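Local coordinates for integron gene cassette protein HFX_CASS2 (Uncultured bacterium, PDB 3FXH) that is of unknown function but, as the product of a mobile integron cassette, adopts an all-helical fold and pairs with a second copy of itself, at residues H32-I35 with R36-R40; A116-L119 with A120-I123. All blocks are in the same frame, centred on the assembly; numbering follows the deposited sequence.

Contact 1 (H32-I35 with R36-R40)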
# COMPACT_ATOMS: atom_id res chain seq x y z
N HIS A 32 8.54 0.37 -0.60
CA HIS A 32 7.83 -0.38 0.45
C HIS A 32 7.88 0.42 1.75
O HIS A 32 6.90 0.47 2.50
CB HIS A 32 8.44 -1.78 0.65
CG HIS A 32 8.00 -2.79 -0.37
ND1 HIS A 32 7.67 -4.08 -0.04
CD2 HIS A 32 7.84 -2.69 -1.71
CE1 HIS A 32 7.34 -4.74 -1.14
NE2 HIS A 32 7.43 -3.92 -2.16
N GLU A 33 9.01 1.06 2.00
CA GLU A 33 9.16 1.91 3.17
C GLU A 33 8.23 3.13 3.14
O GLU A 33 7.67 3.52 4.17
CB GLU A 33 10.61 2.37 3.30
CG GLU A 33 10.78 3.57 4.20
CD GLU A 33 12.20 3.74 4.66
OE1 GLU A 33 12.90 4.64 4.15
OE2 GLU A 33 12.63 2.96 5.54
N ILE A 34 8.09 3.75 1.98
CA ILE A 34 7.15 4.86 1.88
C ILE A 34 5.75 4.41 2.24
O ILE A 34 5.06 5.06 3.01
CB ILE A 34 7.14 5.48 0.48
CG1 ILE A 34 8.46 6.19 0.21
CG2 ILE A 34 5.98 6.46 0.35
CD1 ILE A 34 8.70 6.49 -1.28
N ILE A 35 5.31 3.31 1.64
CA ILE A 35 3.97 2.80 1.92
C ILE A 35 3.79 2.56 3.42
O ILE A 35 2.81 3.01 4.01
CB ILE A 35 3.63 1.53 1.10
CG1 ILE A 35 3.62 1.88 -0.39
CG2 ILE A 35 2.28 0.94 1.57
CD1 ILE A 35 3.32 0.68 -1.32
N ARG A 36 4.75 1.89 4.04
CA ARG A 36 4.71 1.65 5.49
C ARG A 36 4.56 2.94 6.30
O ARG A 36 3.71 3.03 7.18
CB ARG A 36 5.96 0.89 5.95
CG ARG A 36 6.03 0.66 7.47
CD ARG A 36 7.42 0.22 7.90
NE ARG A 36 8.36 1.34 7.92
CZ ARG A 36 9.54 1.33 7.30
NH1 ARG A 36 9.91 0.27 6.60
NH2 ARG A 36 10.34 2.38 7.38
N GLU A 37 5.38 3.95 6.02
CA GLU A 37 5.35 5.17 6.81
C GLU A 37 4.10 6.02 6.56
O GLU A 37 3.60 6.69 7.45
CB GLU A 37 6.62 5.98 6.58
CG GLU A 37 7.84 5.25 7.13
CD GLU A 37 7.73 5.03 8.63
OE1 GLU A 37 7.45 6.00 9.38
OE2 GLU A 37 7.92 3.87 9.07
N ILE A 38 3.59 5.98 5.34
CA ILE A 38 2.34 6.68 5.06
C ILE A 38 1.23 5.98 5.82
O ILE A 38 0.38 6.64 6.41
CB ILE A 38 2.03 6.76 3.56
CG1 ILE A 38 3.04 7.67 2.86
CG2 ILE A 38 0.63 7.31 3.33
CD1 ILE A 38 2.78 7.77 1.33
N CYS A 39 1.23 4.64 5.82
CA CYS A 39 0.24 3.93 6.63
C CYS A 39 0.30 4.39 8.08
O CYS A 39 -0.73 4.64 8.69
CB CYS A 39 0.40 2.42 6.54
SG CYS A 39 -0.17 1.74 4.96
N ARG A 40 1.50 4.51 8.64
CA ARG A 40 1.62 5.04 10.02
C ARG A 40 1.02 6.44 10.16
O ARG A 40 0.33 6.72 11.13
CB ARG A 40 3.07 5.10 10.49
CG ARG A 40 3.79 3.77 10.57
CD ARG A 40 5.20 4.00 11.09
NE ARG A 40 5.17 4.45 12.49
CZ ARG A 40 6.08 5.24 13.04
NH1 ARG A 40 7.10 5.69 12.32
NH2 ARG A 40 5.98 5.60 14.32
O HOH W 1 12.72 0.22 5.80

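Contact 2 (A116-L119 with A120-I123)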
# COMPACT_ATOMS: atom_id res chain seq x y z
N ALA A 116 -5.33 12.40 0.32
CA ALA A 116 -4.36 12.19 -0.76
C ALA A 116 -3.15 11.35 -0.35
O ALA A 116 -2.42 10.86 -1.22
CB ALA A 116 -3.91 13.53 -1.35
N LEU A 117 -2.91 11.17 0.95
CA LEU A 117 -1.88 10.21 1.36
C LEU A 117 -2.18 8.81 0.79
O LEU A 117 -1.29 8.00 0.46
CB LEU A 117 -1.78 10.16 2.89
CG LEU A 117 -1.27 11.43 3.57
CD1 LEU A 117 -1.14 11.19 5.08
CD2 LEU A 117 0.08 11.85 2.96
N LEU A 118 -3.47 8.53 0.65
CA LEU A 118 -3.87 7.22 0.14
C LEU A 118 -3.71 7.17 -1.38
O LEU A 118 -3.52 6.10 -1.95
CB LEU A 118 -5.32 6.89 0.55
CG LEU A 118 -5.54 6.95 2.07
CD1 LEU A 118 -7.03 6.99 2.44
CD2 LEU A 118 -4.83 5.74 2.73
N LEU A 119 -3.82 8.33 -2.03
CA LEU A 119 -3.50 8.37 -3.46
C LEU A 119 -2.01 8.08 -3.64
O LEU A 119 -1.60 7.39 -4.57
CB LEU A 119 -3.85 9.74 -4.04
CG LEU A 119 -3.42 10.10 -5.47
CD1 LEU A 119 -3.90 9.10 -6.50
CD2 LEU A 119 -3.91 11.50 -5.83
N ALA A 120 -1.21 8.60 -2.72
CA ALA A 120 0.23 8.35 -2.76
C ALA A 120 0.54 6.85 -2.67
O ALA A 120 1.48 6.36 -3.33
CB ALA A 120 0.94 9.11 -1.66
N ILE A 121 -0.21 6.12 -1.86
CA ILE A 121 0.01 4.68 -1.76
C ILE A 121 -0.28 3.98 -3.09
O ILE A 121 0.48 3.11 -3.54
CB ILE A 121 -0.82 4.09 -0.64
CG1 ILE A 121 -0.25 4.53 0.73
CG2 ILE A 121 -0.92 2.57 -0.75
CD1 ILE A 121 -1.10 4.13 1.90
N ASN A 122 -1.37 4.38 -3.75
CA ASN A 122 -1.67 3.83 -5.07
C ASN A 122 -0.56 4.14 -6.09
O ASN A 122 -0.18 3.28 -6.88
CB ASN A 122 -3.03 4.33 -5.56
CG ASN A 122 -4.18 3.57 -4.92
OD1 ASN A 122 -4.46 2.44 -5.29
ND2 ASN A 122 -4.85 4.19 -3.94
N ILE A 123 -0.05 5.37 -6.06
CA ILE A 123 1.03 5.76 -6.95
C ILE A 123 2.29 4.94 -6.63
O ILE A 123 2.99 4.48 -7.55
CB ILE A 123 1.28 7.28 -6.92
CG1 ILE A 123 0.13 7.99 -7.67
CG2 ILE A 123 2.61 7.63 -7.62
CD1 ILE A 123 0.14 9.51 -7.57

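Contact 1 (H32-I35 with R36-R40)
Glu33 and Arg36, one turn apart on the same helix, meet through a salt bridge in which Arg36 NH2 donates to Glu33 OE2 at 3.0 Å. The carboxylate and guanidinium planes stand 78° apart, and OE2 is approached on its anti side, from well out of the carboxylate plane. A water ties the same two groups together again, donating to Glu33 OE2 and accepting from Arg36 NH1. Arg36 starts with CG anti to its backbone N (chi1 177°) and then bends at chi3 (76°), which folds the guanidinium back over Glu33. The edge carrying NE turns to Glu37: NE donates to Glu37 OE2 at 2.8 Å, almost in the guanidinium plane, and the carboxylate oxygen receives it on its anti lone pair. Glu37 OE1 turns its syn lone pair to Arg40 NH1, 3.0 Å away, and so extends the network by another turn. Outside this shell, the backbone amides of Tyr77 and Tyr78 hold the Glu33 carboxylate, while the Lys75 backbone binds both Arg36 and Glu37. On another face of the helix the side chains of Ile34 and Ile38 run abreast in one direction, with Ile34 CG2 3.6 Å from Ile38 CD1. Helix 24-43 thus binds the loop containing residues 73-79 through its charged ridge, packs its isoleucines on helices 62-69 and 116-131, and turns Ile35 and Arg36 toward helix 116-131 of the second subunit.

Contact 2 (A116-L119 with A120-I123)
Asn122 folds its side chain back toward Leu118, one turn earlier, adding an ND2 bond to the helical backbone N bond already made to Leu118 O. ND2 lies 3.1 Å from Leu118 O and the backbone N of Asn122 lies 3.3 Å from the same oxygen, the two arriving from opposite faces of the carbonyl plane. With CG beside the backbone N (chi1 -78°), the amide hangs back along the helix. The ND2 bond is well bent, at 137°, and the carbonyl oxygen is also tilted from the amide plane of Asn122. Tighter packing is found where Ala120 CB presses against Leu117 O at 3.3 Å; the same methyl also touches Phe53, Phe98 and Ile38. The leucine and isoleucine pairs are looser: the side chains of Leu118 and Ile121 run alongside each other, CD2 of Leu118 4.1 Å from CD1 of Ile121, and Leu119 CG is 4.2 Å from Ile123 CD1. Leu118, Ile121 and Asn122 also pack on the second subunit, against its Asp43, Ile35 and Arg36 respectively. Nearly everything else here is aliphatic, and the ND2 bond to Leu118 O gives the amide N-H of buried Asn122 a partner within its own helix, while that oxygen takes two donors.

In the fold
Contacts 1 and 2 lie in series along the chain, on helices 24-43 and 116-131, with their centres about 10 Å apart, and they touch directly. Ile38 is the main bridge: its CD1 lies 3.8 Å from Ala120 CB, and its CG2 lies 3.5 Å from Leu117 O. Cys39 adds to the seam, with SG 4.0 Å from Ile121 CD1. Both contacts also reach the second subunit, and there the pairing is reciprocal: the helix of each contact faces the other contact's helix across the interface. The same two helices therefore contribute to the core within each subunit and to the interface between the subunits.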